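Local atomic coordinates of HTLV-2 integrase catalytic core domain (Human T-cell leukemia virus 2, PDB entry 6QBT), a protein that forms the catalytic core of a retroviral integrase, which binds magnesium and probably inserts viral DNA into the host genome. Residues Leu26-Asp31 / Arg107-Ile112; Ser34-Val39 / Thr138-Asn143; Ala53-Ile58 / Gln81-Ser86; Asn114-Tyr119 / Leu126-Ala131. All coordinates share one frame; numbering follows the deposited sequence.

Contact 1. Residues Leu26-Asp31 / Arg107-Ile112; sequences LHVWVD and RTNGII
V28 presents both of its methyls to the amide of N109, where strand 22-31 meets helix 104-122. CG2 of V28 lies 3.5 Å from OD1 of N109 and CG1 of the same valine 3.8 Å from that oxygen, so the amide oxygen rests across the fork of the side chain while ND2 stays farther off. The CB of N109 does not itself face the strand; with CG anti to the carbonyl carbon (chi1 -69°), the amide bends back to it. One step along the strand's inner face, V30 and T108 slide past each other in opposite directions, with CG2 of V30 3.9 Å from OG1 of T108. That hydroxyl is already bound to the carbonyl of L104 one turn earlier, so it meets the valine as a packing surface. CG2 of T108 also approaches CG1 of V28, more loosely at 4.4 Å. No hydrogen bond joins the segments. Their axes come within 9.8 Å, about the spacing of a helix packed on a sheet, and their N-to-C directions differ by 119°. The side chain of N109 lies about 8 Å from the magnesium ion held by D13 and D70, and V28 pairs through its backbone with D13. Strands 9-19 and 37-42 flank 22-31 in the sheet; H27 and W29, on its other face, pack against helix 47-61, while I111 and I112 turn to helix 128-142.

Contact 2. Residues Ser34-Val39 / Thr138-Asn143; sequences SGAVSV and TLNQLN
The carbonyl oxygen of V37 takes a short hydrogen bond from ND2 of N140, 2.7 Å long and nearly straight at 175°. ND2 uses a lone pair of V37 O, which lies almost in the plane of the asparagine amide. The other end of that amide answers the same residue: OD1 of N140 accepts V37 N at 2.8 Å, again on a lone pair, with the bond more bent at 156°. Two bonds to one residue fix the rotation of the side chain and give each end of the buried amide a partner. This double grip falls where strand 37-42 begins, an outermost strand of the RNase H-like sheet within the chain, and the amide pairs there much as another strand would. Just before it, an ST turn in which OG of S34 accepts A36 N at 3.0 Å shapes the chain; H156 holds that hydroxyl as well. Beside the polar pair, CG2 of V37 meets CD2 of L139 at 3.7 Å, the two side chains crossing at about a right angle. In 138-142 a wider, pi-type turn brings L142 N and N143 N together onto T138 O. From this turn Q141 NE2 bonds to I58 O and L142 O accepts K63 NZ, both of the second subunit.

Contact 3. Residues Ala53-Ile58 / Gln81-Ser86; sequences AFLQAI and QEFCTS
F54 and F83 both set CG anti to the backbone N (chi1 -170° and -180°), which sends each ring out of its helix toward the other helix. The segment axes stay 13.1 Å apart at closest, and the two aromatic side chains span most of that distance. Their rims meet, with CE1 of F83 3.5 Å from CD2 of F54 and nearly as close to CE2; the planes stand at 59° and the ring centres 5.7 Å apart, so neither ring lies over the other's face. L55, whose CB bond does not aim at the other helix, swings its end across to put CD2 3.8 Å from CZ of F83, at the edge of that ring. On the F54 side, SG of C84 comes to 4.3 Å from CE2. One face of the F54 ring is covered by CD1 of I58 from the next turn of its own helix, 3.7 Å above the plane and over its centre. In the RNase H-like core, helix 47-61 lies against the sheet, and this contact sets the short helix 78-86 beside it; the ring of W29 on strand 22-31 meets F54, while Y87 packs edge-to-face with F83. On the outer side of helix 78-86, T85 and S86 turn their hydroxyls back to the carbonyls of Q81 and E82, each above the carbonyl plane. L142 of the third subunit packs on F83 and I58, whose carbonyl also accepts Q141 NE2 of that subunit.

Contact 4. Residues Asn114-Tyr119 / Leu126-Ala131; sequences NLLNKY and LPLDNA
Helices 104-122 and 128-142 follow each other through a short connection, and near that turn of the helical pair the methyl of A131 is received between L116 and Y119. The backbones are close here, the CA of A131 5.2 Å from that of Y119. CD1 of L116 touches A131 CB at 3.7 Å and also lies 3.6 Å from A131 C, so this one methyl rests on backbone as well as side chain. It gets there because CG of L116 is anti to the backbone N (chi1 -173°), which brings the branch nearer the second helix than its CB bond alone would. The same methyl meets CD1 of L128 at 4.0 Å, joining the leucines of the two helices end to end. From the next turn, CB of Y119 approaches CB of A131 at 3.9 Å, while the ring of Y119 leads off along the second helix and its OH bonds to OG1 of T138. Y19 of strand 9-19 touches L128, Y17 touches L116, and L55 of the second subunit packs on Y119. No hydrogen bond crosses between the two segments: the fit between the side chains is apolar, and the small alanine probably allows the helices to come this near, while the only polar atom of Y119's side chain finds its partner farther along.

All four contacts bury the residues that touch, but contact 1 lies nearest the centre of the chain and contact 4 farthest from it. Contacts 1 and 2 seat helices 104-122 and 128-142 on neighbouring strands of one sheet, and contact 4 joins those two helices to each other; L139 of contact 2 also packs on I111 and I112 of contact 1. Contact 3 lies on the opposite side of the chain's centre from contact 2; its helix 47-61 packs on the other face of the sheet, touching H27 and W29 of contact 1 and S38 of contact 2. The chemistry shifts accordingly: paired hydrogen bonds in contact 2, aliphatic packing in 4, aromatic in 3, and methyls against polar oxygens in 1. Contacts 2, 3 and 4 also meet neighbouring subunits.

Contact 1. Residues Leu26-Asp31 / Arg107-Ile112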
loop_
_atom_site.group_PDB
_atom_site.type_symbol
_atom_site.label_atom_id
_atom_site.label_comp_id
_atom_site.label_asym_id
_atom_site.label_seq_id
_atom_site.Cartn_x
_atom_site.Cartn_y
_atom_site.Cartn_z
ATOM N N LEU A 26 14.574 -4.681 14.120
ATOM C CA LEU A 26 13.955 -5.169 12.915
ATOM C C LEU A 26 13.049 -6.332 13.322
ATOM O O LEU A 26 13.529 -7.373 13.784
ATOM C CB LEU A 26 15.027 -5.615 11.917
ATOM C CG LEU A 26 15.674 -4.534 11.041
ATOM C CD1 LEU A 26 15.740 -3.124 11.610
ATOM C CD2 LEU A 26 17.064 -4.992 10.744
ATOM N N HIS A 27 11.747 -6.128 13.202
ATOM C CA HIS A 27 10.787 -7.189 13.406
ATOM C C HIS A 27 10.563 -7.841 12.028
ATOM O O HIS A 27 10.090 -7.174 11.080
ATOM C CB HIS A 27 9.469 -6.629 13.888
ATOM C CG HIS A 27 9.495 -6.063 15.261
ATOM N ND1 HIS A 27 10.130 -4.874 15.566
ATOM C CD2 HIS A 27 8.891 -6.473 16.402
ATOM C CE1 HIS A 27 9.953 -4.606 16.849
ATOM N NE2 HIS A 27 9.208 -5.560 17.380
ATOM N N VAL A 28 10.880 -9.133 11.943
ATOM C CA VAL A 28 10.985 -9.863 10.700
ATOM C C VAL A 28 10.013 -11.049 10.733
ATOM O O VAL A 28 10.040 -11.846 11.647
ATOM C CB VAL A 28 12.434 -10.387 10.520
ATOM C CG1 VAL A 28 12.566 -11.309 9.303
ATOM C CG2 VAL A 28 13.426 -9.231 10.440
ATOM N N TRP A 29 9.169 -11.168 9.723
ATOM C CA TRP A 29 8.307 -12.348 9.588
ATOM C C TRP A 29 8.586 -12.938 8.234
ATOM O O TRP A 29 8.710 -12.195 7.253
ATOM C CB TRP A 29 6.812 -11.973 9.654
ATOM C CG TRP A 29 6.419 -11.543 10.991
ATOM C CD1 TRP A 29 6.329 -10.253 11.463
ATOM C CD2 TRP A 29 6.074 -12.389 12.059
ATOM N NE1 TRP A 29 5.926 -10.262 12.772
ATOM C CE2 TRP A 29 5.764 -11.566 13.165
ATOM C CE3 TRP A 29 6.009 -13.784 12.206
ATOM C CZ2 TRP A 29 5.400 -12.096 14.409
ATOM C CZ3 TRP A 29 5.628 -14.304 13.428
ATOM C CH2 TRP A 29 5.318 -13.464 14.513
ATOM N N VAL A 30 8.653 -14.261 8.168
ATOM C CA VAL A 30 8.922 -14.905 6.889
ATOM C C VAL A 30 8.074 -16.165 6.730
ATOM O O VAL A 30 7.951 -16.967 7.660
ATOM C CB VAL A 30 10.449 -15.114 6.669
ATOM C CG1 VAL A 30 11.080 -15.723 7.875
ATOM C CG2 VAL A 30 10.738 -15.922 5.415
ATOM N N ASP A 31 7.452 -16.291 5.553
ATOM C CA ASP A 31 6.636 -17.433 5.261
ATOM C C ASP A 31 7.546 -18.613 4.966
ATOM O O ASP A 31 8.458 -18.495 4.150
ATOM C CB ASP A 31 5.769 -17.137 4.066
ATOM C CG ASP A 31 4.748 -18.201 3.839
ATOM O OD1 ASP A 31 5.089 -19.246 3.260
ATOM O OD2 ASP A 31 3.610 -17.990 4.265
ATOM N N ARG A 107 19.013 -16.424 7.910
ATOM C CA ARG A 107 19.411 -16.296 6.552
ATOM C C ARG A 107 18.643 -15.107 5.950
ATOM O O ARG A 107 19.256 -14.286 5.255
ATOM C CB ARG A 107 19.155 -17.614 5.836
ATOM C CG ARG A 107 19.509 -17.622 4.367
ATOM C CD ARG A 107 19.394 -19.008 3.715
ATOM N NE ARG A 107 18.056 -19.601 3.867
ATOM C CZ ARG A 107 17.709 -20.503 4.795
ATOM N NH1 ARG A 107 18.590 -20.968 5.701
ATOM N NH2 ARG A 107 16.453 -20.948 4.820
ATOM N N THR A 108 17.338 -14.979 6.239
ATOM C CA THR A 108 16.576 -13.834 5.774
ATOM C C THR A 108 17.076 -12.486 6.379
ATOM O O THR A 108 17.218 -11.500 5.659
ATOM C CB THR A 108 15.062 -13.992 6.035
ATOM O OG1 THR A 108 14.588 -15.168 5.371
ATOM C CG2 THR A 108 14.300 -12.776 5.487
ATOM N N ASN A 109 17.364 -12.464 7.678
ATOM C CA ASN A 109 18.025 -11.317 8.315
ATOM C C ASN A 109 19.246 -10.880 7.543
ATOM O O ASN A 109 19.391 -9.693 7.243
ATOM C CB ASN A 109 18.474 -11.638 9.735
ATOM C CG ASN A 109 17.309 -11.818 10.706
ATOM O OD1 ASN A 109 16.167 -11.447 10.421
ATOM N ND2 ASN A 109 17.606 -12.373 11.874
ATOM N N GLY A 110 20.104 -11.841 7.214
ATOM C CA GLY A 110 21.370 -11.567 6.535
ATOM C C GLY A 110 21.149 -10.992 5.150
ATOM O O GLY A 110 21.841 -10.075 4.734
ATOM N N ILE A 111 20.157 -11.503 4.438
ATOM C CA ILE A 111 19.890 -11.003 3.096
ATOM C C ILE A 111 19.318 -9.565 3.189
ATOM O O ILE A 111 19.743 -8.641 2.439
ATOM C CB ILE A 111 18.955 -11.963 2.321
ATOM C CG1 ILE A 111 19.652 -13.321 2.137
ATOM C CG2 ILE A 111 18.562 -11.371 0.965
ATOM C CD1 ILE A 111 18.697 -14.466 1.921
ATOM N N ILE A 112 18.394 -9.374 4.135
ATOM C CA ILE A 112 17.854 -8.043 4.417
ATOM C C ILE A 112 18.980 -7.060 4.731
ATOM O O ILE A 112 19.071 -6.024 4.070
ATOM C CB ILE A 112 16.817 -8.063 5.554
ATOM C CG1 ILE A 112 15.556 -8.788 5.092
ATOM C CG2 ILE A 112 16.470 -6.642 5.996
ATOM C CD1 ILE A 112 14.844 -8.095 3.931
#

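Contact 2. Residues Ser34-Val39 / Thr138-Asn143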
loop_
_atom_site.group_PDB
_atom_site.type_symbol
_atom_site.label_atom_id
_atom_site.label_comp_id
_atom_site.label_asym_id
_atom_site.label_seq_id
_atom_site.Cartn_x
_atom_site.Cartn_y
_atom_site.Cartn_z
ATOM N N SER A 34 6.763 -19.841 0.909
ATOM C CA SER A 34 7.167 -18.940 -0.198
ATOM C C SER A 34 8.551 -18.292 0.007
ATOM O O SER A 34 9.192 -17.857 -0.957
ATOM C CB SER A 34 6.141 -17.827 -0.356
ATOM O OG SER A 34 6.095 -17.011 0.814
ATOM N N GLY A 35 8.982 -18.203 1.272
ATOM C CA GLY A 35 10.120 -17.373 1.662
ATOM C C GLY A 35 9.820 -15.882 1.683
ATOM O O GLY A 35 10.726 -15.099 1.935
ATOM N N ALA A 36 8.569 -15.492 1.449
ATOM C CA ALA A 36 8.197 -14.084 1.427
ATOM C C ALA A 36 8.336 -13.438 2.803
ATOM O O ALA A 36 8.094 -14.079 3.830
ATOM C CB ALA A 36 6.772 -13.908 0.907
ATOM N N VAL A 37 8.705 -12.154 2.796
ATOM C CA VAL A 37 9.188 -11.476 3.985
ATOM C C VAL A 37 8.401 -10.243 4.298
ATOM O O VAL A 37 8.067 -9.501 3.397
ATOM C CB VAL A 37 10.644 -10.958 3.782
ATOM C CG1 VAL A 37 11.247 -10.526 5.099
ATOM C CG2 VAL A 37 11.495 -12.045 3.155
ATOM N N SER A 38 8.230 -9.982 5.590
ATOM C CA SER A 38 7.951 -8.642 6.105
ATOM C C SER A 38 9.018 -8.209 7.113
ATOM O O SER A 38 9.460 -9.004 7.936
ATOM C CB SER A 38 6.612 -8.609 6.818
ATOM O OG SER A 38 6.316 -7.295 7.260
ATOM N N VAL A 39 9.385 -6.936 7.085
ATOM C CA VAL A 39 10.272 -6.402 8.086
ATOM C C VAL A 39 9.785 -5.030 8.439
ATOM O O VAL A 39 9.467 -4.265 7.545
ATOM C CB VAL A 39 11.761 -6.365 7.609
ATOM C CG1 VAL A 39 11.873 -5.958 6.158
ATOM C CG2 VAL A 39 12.626 -5.430 8.469
ATOM N N THR A 138 12.663 -5.053 -2.800
ATOM C CA THR A 138 13.653 -5.694 -3.645
ATOM C C THR A 138 13.717 -7.205 -3.353
ATOM O O THR A 138 13.701 -8.024 -4.281
ATOM C CB THR A 138 15.059 -5.055 -3.489
ATOM O OG1 THR A 138 15.028 -3.681 -3.923
ATOM C CG2 THR A 138 16.117 -5.810 -4.334
ATOM N N LEU A 139 13.789 -7.587 -2.084
ATOM C CA LEU A 139 13.892 -9.004 -1.774
ATOM C C LEU A 139 12.634 -9.789 -2.216
ATOM O O LEU A 139 12.760 -10.870 -2.806
ATOM C CB LEU A 139 14.158 -9.209 -0.284
ATOM C CG LEU A 139 14.316 -10.661 0.213
ATOM C CD1 LEU A 139 15.436 -11.399 -0.509
ATOM C CD2 LEU A 139 14.575 -10.644 1.702
ATOM N N ASN A 140 11.446 -9.254 -1.936
ATOM C CA ASN A 140 10.190 -9.963 -2.246
ATOM C C ASN A 140 9.914 -10.009 -3.739
ATOM O O ASN A 140 9.560 -11.072 -4.260
ATOM C CB ASN A 140 8.975 -9.382 -1.511
ATOM C CG ASN A 140 8.918 -9.788 -0.044
ATOM O OD1 ASN A 140 9.263 -10.927 0.329
ATOM N ND2 ASN A 140 8.441 -8.876 0.808
ATOM N N GLN A 141 10.121 -8.889 -4.436
ATOM C CA GLN A 141 9.642 -8.762 -5.818
ATOM C C GLN A 141 10.651 -8.864 -6.919
ATOM O O GLN A 141 10.266 -9.195 -8.059
ATOM C CB GLN A 141 8.934 -7.431 -6.016
ATOM C CG GLN A 141 7.517 -7.431 -5.524
ATOM C CD GLN A 141 6.798 -6.237 -6.096
ATOM O OE1 GLN A 141 7.198 -5.089 -5.830
ATOM N NE2 GLN A 141 5.789 -6.495 -6.963
ATOM N N LEU A 142 11.905 -8.530 -6.616
ATOM C CA LEU A 142 12.941 -8.494 -7.631
ATOM C C LEU A 142 13.792 -9.765 -7.647
ATOM O O LEU A 142 14.078 -10.347 -8.708
ATOM C CB LEU A 142 13.832 -7.252 -7.459
ATOM C CG LEU A 142 13.289 -5.933 -8.016
ATOM C CD1 LEU A 142 13.172 -5.936 -9.515
ATOM C CD2 LEU A 142 11.945 -5.598 -7.385
ATOM N N ASN A 143 14.207 -10.174 -6.466
ATOM C CA ASN A 143 15.083 -11.323 -6.307
ATOM C C ASN A 143 14.466 -12.632 -6.858
ATOM O O ASN A 143 13.367 -13.053 -6.435
ATOM C CB ASN A 143 15.391 -11.462 -4.828
ATOM C CG ASN A 143 16.641 -12.199 -4.588
ATOM O OD1 ASN A 143 17.682 -11.585 -4.352
ATOM N ND2 ASN A 143 16.578 -13.529 -4.687
#

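Contact 3. Residues Ala53-Ile58 / Gln81-Ser86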
loop_
_atom_site.group_PDB
_atom_site.type_symbol
_atom_site.label_atom_id
_atom_site.label_comp_id
_atom_site.label_asym_id
_atom_site.label_seq_id
_atom_site.Cartn_x
_atom_site.Cartn_y
_atom_site.Cartn_z
ATOM N N ALA A 53 4.079 -4.471 14.121
ATOM C CA ALA A 53 4.846 -5.087 13.014
ATOM C C ALA A 53 4.113 -6.283 12.451
ATOM O O ALA A 53 4.224 -6.584 11.273
ATOM C CB ALA A 53 6.227 -5.529 13.471
ATOM N N PHE A 54 3.398 -6.990 13.312
ATOM C CA PHE A 54 2.679 -8.173 12.897
ATOM C C PHE A 54 1.513 -7.798 11.981
ATOM O O PHE A 54 1.283 -8.458 10.964
ATOM C CB PHE A 54 2.236 -8.961 14.134
ATOM C CG PHE A 54 1.685 -10.332 13.853
ATOM C CD1 PHE A 54 2.184 -11.145 12.830
ATOM C CD2 PHE A 54 0.689 -10.851 14.684
ATOM C CE1 PHE A 54 1.675 -12.422 12.624
ATOM C CE2 PHE A 54 0.169 -12.125 14.474
ATOM C CZ PHE A 54 0.661 -12.912 13.448
ATOM N N LEU A 55 0.811 -6.724 12.321
ATOM C CA LEU A 55 -0.201 -6.129 11.419
ATOM C C LEU A 55 0.391 -5.616 10.100
ATOM O O LEU A 55 -0.233 -5.792 9.073
ATOM C CB LEU A 55 -0.985 -4.999 12.085
ATOM C CG LEU A 55 -1.899 -5.466 13.230
ATOM C CD1 LEU A 55 -2.315 -4.302 14.134
ATOM C CD2 LEU A 55 -3.123 -6.184 12.692
ATOM N N GLN A 56 1.557 -4.967 10.129
ATOM C CA GLN A 56 2.216 -4.580 8.885
ATOM C C GLN A 56 2.465 -5.807 8.007
ATOM O O GLN A 56 2.117 -5.810 6.834
ATOM C CB GLN A 56 3.505 -3.824 9.150
ATOM C CG GLN A 56 3.216 -2.412 9.623
ATOM C CD GLN A 56 4.403 -1.684 10.252
ATOM O OE1 GLN A 56 5.388 -2.293 10.690
ATOM N NE2 GLN A 56 4.294 -0.367 10.309
ATOM N N ALA A 57 3.037 -6.847 8.595
ATOM C CA ALA A 57 3.281 -8.119 7.901
ATOM C C ALA A 57 2.025 -8.754 7.269
ATOM O O ALA A 57 2.034 -9.210 6.106
ATOM C CB ALA A 57 3.911 -9.098 8.875
ATOM N N ILE A 58 0.961 -8.800 8.058
ATOM C CA ILE A 58 -0.302 -9.336 7.600
ATOM C C ILE A 58 -0.884 -8.474 6.487
ATOM O O ILE A 58 -1.351 -9.020 5.493
ATOM C CB ILE A 58 -1.274 -9.522 8.772
ATOM C CG1 ILE A 58 -0.777 -10.702 9.637
ATOM C CG2 ILE A 58 -2.692 -9.760 8.276
ATOM C CD1 ILE A 58 -1.377 -10.755 11.036
ATOM N N GLN A 81 -0.501 -12.875 23.168
ATOM C CA GLN A 81 -1.307 -14.098 23.214
ATOM C C GLN A 81 -2.793 -13.792 23.015
ATOM O O GLN A 81 -3.485 -14.515 22.307
ATOM C CB GLN A 81 -1.115 -14.894 24.514
ATOM C CG GLN A 81 0.318 -15.339 24.841
ATOM C CD GLN A 81 1.033 -16.122 23.738
ATOM O OE1 GLN A 81 0.435 -16.920 23.003
ATOM N NE2 GLN A 81 2.341 -15.902 23.636
ATOM N N GLU A 82 -3.290 -12.725 23.625
ATOM C CA GLU A 82 -4.701 -12.353 23.436
ATOM C C GLU A 82 -5.017 -12.026 21.973
ATOM O O GLU A 82 -6.065 -12.401 21.465
ATOM C CB GLU A 82 -5.097 -11.184 24.342
ATOM C CG GLU A 82 -5.407 -11.622 25.764
ATOM C CD GLU A 82 -5.567 -10.466 26.752
ATOM O OE1 GLU A 82 -5.555 -9.288 26.330
ATOM O OE2 GLU A 82 -5.694 -10.735 27.964
ATOM N N PHE A 83 -4.090 -11.333 21.309
ATOM C CA PHE A 83 -4.221 -10.996 19.905
ATOM C C PHE A 83 -4.338 -12.277 19.087
ATOM O O PHE A 83 -5.286 -12.458 18.334
ATOM C CB PHE A 83 -3.033 -10.122 19.465
ATOM C CG PHE A 83 -3.081 -9.713 18.026
ATOM C CD1 PHE A 83 -2.578 -10.557 17.028
ATOM C CD2 PHE A 83 -3.620 -8.479 17.653
ATOM C CE1 PHE A 83 -2.631 -10.175 15.691
ATOM C CE2 PHE A 83 -3.661 -8.096 16.318
ATOM C CZ PHE A 83 -3.176 -8.944 15.337
ATOM N N CYS A 84 -3.410 -13.190 19.289
ATOM C CA CYS A 84 -3.423 -14.455 18.527
ATOM C C CYS A 84 -4.659 -15.309 18.802
ATOM O O CYS A 84 -5.253 -15.859 17.878
ATOM C CB CYS A 84 -2.130 -15.246 18.772
ATOM S SG CYS A 84 -0.697 -14.430 18.031
ATOM N N THR A 85 -5.065 -15.378 20.063
ATOM C CA THR A 85 -6.237 -16.134 20.444
ATOM C C THR A 85 -7.510 -15.553 19.821
ATOM O O THR A 85 -8.333 -16.293 19.261
ATOM C CB THR A 85 -6.416 -16.171 21.985
ATOM O OG1 THR A 85 -5.180 -16.496 22.622
ATOM C CG2 THR A 85 -7.432 -17.214 22.374
ATOM N N SER A 86 -7.677 -14.241 19.950
ATOM C CA SER A 86 -8.860 -13.527 19.439
ATOM C C SER A 86 -9.044 -13.671 17.941
ATOM O O SER A 86 -10.163 -13.730 17.445
ATOM C CB SER A 86 -8.715 -12.032 19.716
ATOM O OG SER A 86 -8.506 -11.797 21.088
#

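Contact 4. Residues Asn114-Tyr119 / Leu126-Ala131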
loop_
_atom_site.group_PDB
_atom_site.type_symbol
_atom_site.label_atom_id
_atom_site.label_comp_id
_atom_site.label_asym_id
_atom_site.label_seq_id
_atom_site.Cartn_x
_atom_site.Cartn_y
_atom_site.Cartn_z
ATOM N N ASN A 114 22.197 -7.150 4.099
ATOM C CA ASN A 114 23.058 -6.863 2.946
ATOM C C ASN A 114 22.392 -5.888 1.974
ATOM O O ASN A 114 23.066 -4.992 1.469
ATOM C CB ASN A 114 23.506 -8.128 2.215
ATOM C CG ASN A 114 24.679 -8.824 2.905
ATOM O OD1 ASN A 114 24.937 -8.657 4.108
ATOM N ND2 ASN A 114 25.398 -9.616 2.142
ATOM N N LEU A 115 21.083 -6.035 1.727
ATOM C CA LEU A 115 20.380 -5.107 0.836
ATOM C C LEU A 115 20.268 -3.723 1.482
ATOM O O LEU A 115 20.524 -2.699 0.823
ATOM C CB LEU A 115 18.991 -5.636 0.454
ATOM C CG LEU A 115 18.998 -6.733 -0.620
ATOM C CD1 LEU A 115 17.641 -7.425 -0.673
ATOM C CD2 LEU A 115 19.413 -6.187 -1.987
ATOM N N LEU A 116 19.920 -3.706 2.764
ATOM C CA LEU A 116 19.866 -2.478 3.559
ATOM C C LEU A 116 21.196 -1.695 3.527
ATOM O O LEU A 116 21.201 -0.478 3.288
ATOM C CB LEU A 116 19.492 -2.837 4.999
ATOM C CG LEU A 116 19.192 -1.791 6.057
ATOM C CD1 LEU A 116 17.970 -0.974 5.684
ATOM C CD2 LEU A 116 18.921 -2.497 7.370
ATOM N N ASN A 117 22.315 -2.385 3.736
ATOM C CA ASN A 117 23.634 -1.742 3.630
ATOM C C ASN A 117 23.932 -1.195 2.238
ATOM O O ASN A 117 24.471 -0.096 2.097
ATOM C CB ASN A 117 24.752 -2.702 4.039
ATOM C CG ASN A 117 24.722 -3.037 5.520
ATOM O OD1 ASN A 117 24.168 -2.301 6.334
ATOM N ND2 ASN A 117 25.321 -4.149 5.876
ATOM N N LYS A 118 23.574 -1.952 1.212
ATOM C CA LYS A 118 23.826 -1.528 -0.152
ATOM C C LYS A 118 23.025 -0.263 -0.447
ATOM O O LYS A 118 23.564 0.708 -0.963
ATOM C CB LYS A 118 23.464 -2.638 -1.108
ATOM C CG LYS A 118 23.854 -2.350 -2.554
ATOM C CD LYS A 118 22.694 -2.644 -3.516
ATOM C CE LYS A 118 22.942 -2.099 -4.924
ATOM N NZ LYS A 118 21.631 -1.699 -5.533
ATOM N N TYR A 119 21.744 -0.256 -0.080
ATOM C CA TYR A 119 20.914 0.933 -0.298
ATOM C C TYR A 119 21.362 2.162 0.526
ATOM O O TYR A 119 21.223 3.301 0.061
ATOM C CB TYR A 119 19.416 0.623 -0.079
ATOM C CG TYR A 119 18.796 -0.143 -1.235
ATOM C CD1 TYR A 119 18.749 0.408 -2.529
ATOM C CD2 TYR A 119 18.249 -1.415 -1.040
ATOM C CE1 TYR A 119 18.189 -0.297 -3.588
ATOM C CE2 TYR A 119 17.693 -2.126 -2.095
ATOM C CZ TYR A 119 17.667 -1.566 -3.361
ATOM O OH TYR A 119 17.112 -2.296 -4.383
ATOM N N LEU A 126 19.909 9.871 2.365
ATOM C CA LEU A 126 18.476 9.577 2.627
ATOM C C LEU A 126 18.205 8.759 3.895
ATOM O O LEU A 126 19.066 8.013 4.328
ATOM C CB LEU A 126 17.867 8.829 1.432
ATOM C CG LEU A 126 17.493 9.737 0.245
ATOM C CD1 LEU A 126 17.527 8.976 -1.080
ATOM C CD2 LEU A 126 16.135 10.406 0.475
ATOM N N PRO A 127 16.987 8.860 4.466
ATOM C CA PRO A 127 16.707 8.203 5.759
ATOM C C PRO A 127 16.805 6.668 5.739
ATOM O O PRO A 127 16.577 6.052 4.697
ATOM C CB PRO A 127 15.251 8.613 6.066
ATOM C CG PRO A 127 14.940 9.747 5.153
ATOM C CD PRO A 127 15.791 9.546 3.937
ATOM N N LEU A 128 17.121 6.075 6.892
ATOM C CA LEU A 128 17.090 4.613 7.100
ATOM C C LEU A 128 15.809 3.911 6.612
ATOM O O LEU A 128 15.865 2.824 6.033
ATOM C CB LEU A 128 17.281 4.314 8.595
ATOM C CG LEU A 128 17.205 2.860 9.079
ATOM C CD1 LEU A 128 18.210 2.022 8.302
ATOM C CD2 LEU A 128 17.450 2.744 10.584
ATOM N N ASP A 129 14.660 4.519 6.868
ATOM C CA ASP A 129 13.375 3.942 6.449
ATOM C C ASP A 129 13.263 3.678 4.967
ATOM O O ASP A 129 12.752 2.657 4.591
ATOM C CB ASP A 129 12.189 4.794 6.912
ATOM C CG ASP A 129 11.615 4.300 8.226
ATOM O OD1 ASP A 129 11.238 3.096 8.318
ATOM O OD2 ASP A 129 11.555 5.104 9.170
ATOM N N ASN A 130 13.760 4.598 4.141
ATOM C CA ASN A 130 13.845 4.376 2.701
ATOM C C ASN A 130 14.648 3.109 2.349
ATOM O O ASN A 130 14.231 2.345 1.486
ATOM C CB ASN A 130 14.486 5.555 1.987
ATOM C CG ASN A 130 13.695 6.836 2.130
ATOM O OD1 ASN A 130 13.132 7.105 3.197
ATOM N ND2 ASN A 130 13.683 7.655 1.067
ATOM N N ALA A 131 15.783 2.896 3.001
ATOM C CA ALA A 131 16.664 1.770 2.667
ATOM C C ALA A 131 16.026 0.439 3.044
ATOM O O ALA A 131 16.112 -0.529 2.282
ATOM C CB ALA A 131 18.017 1.935 3.341
#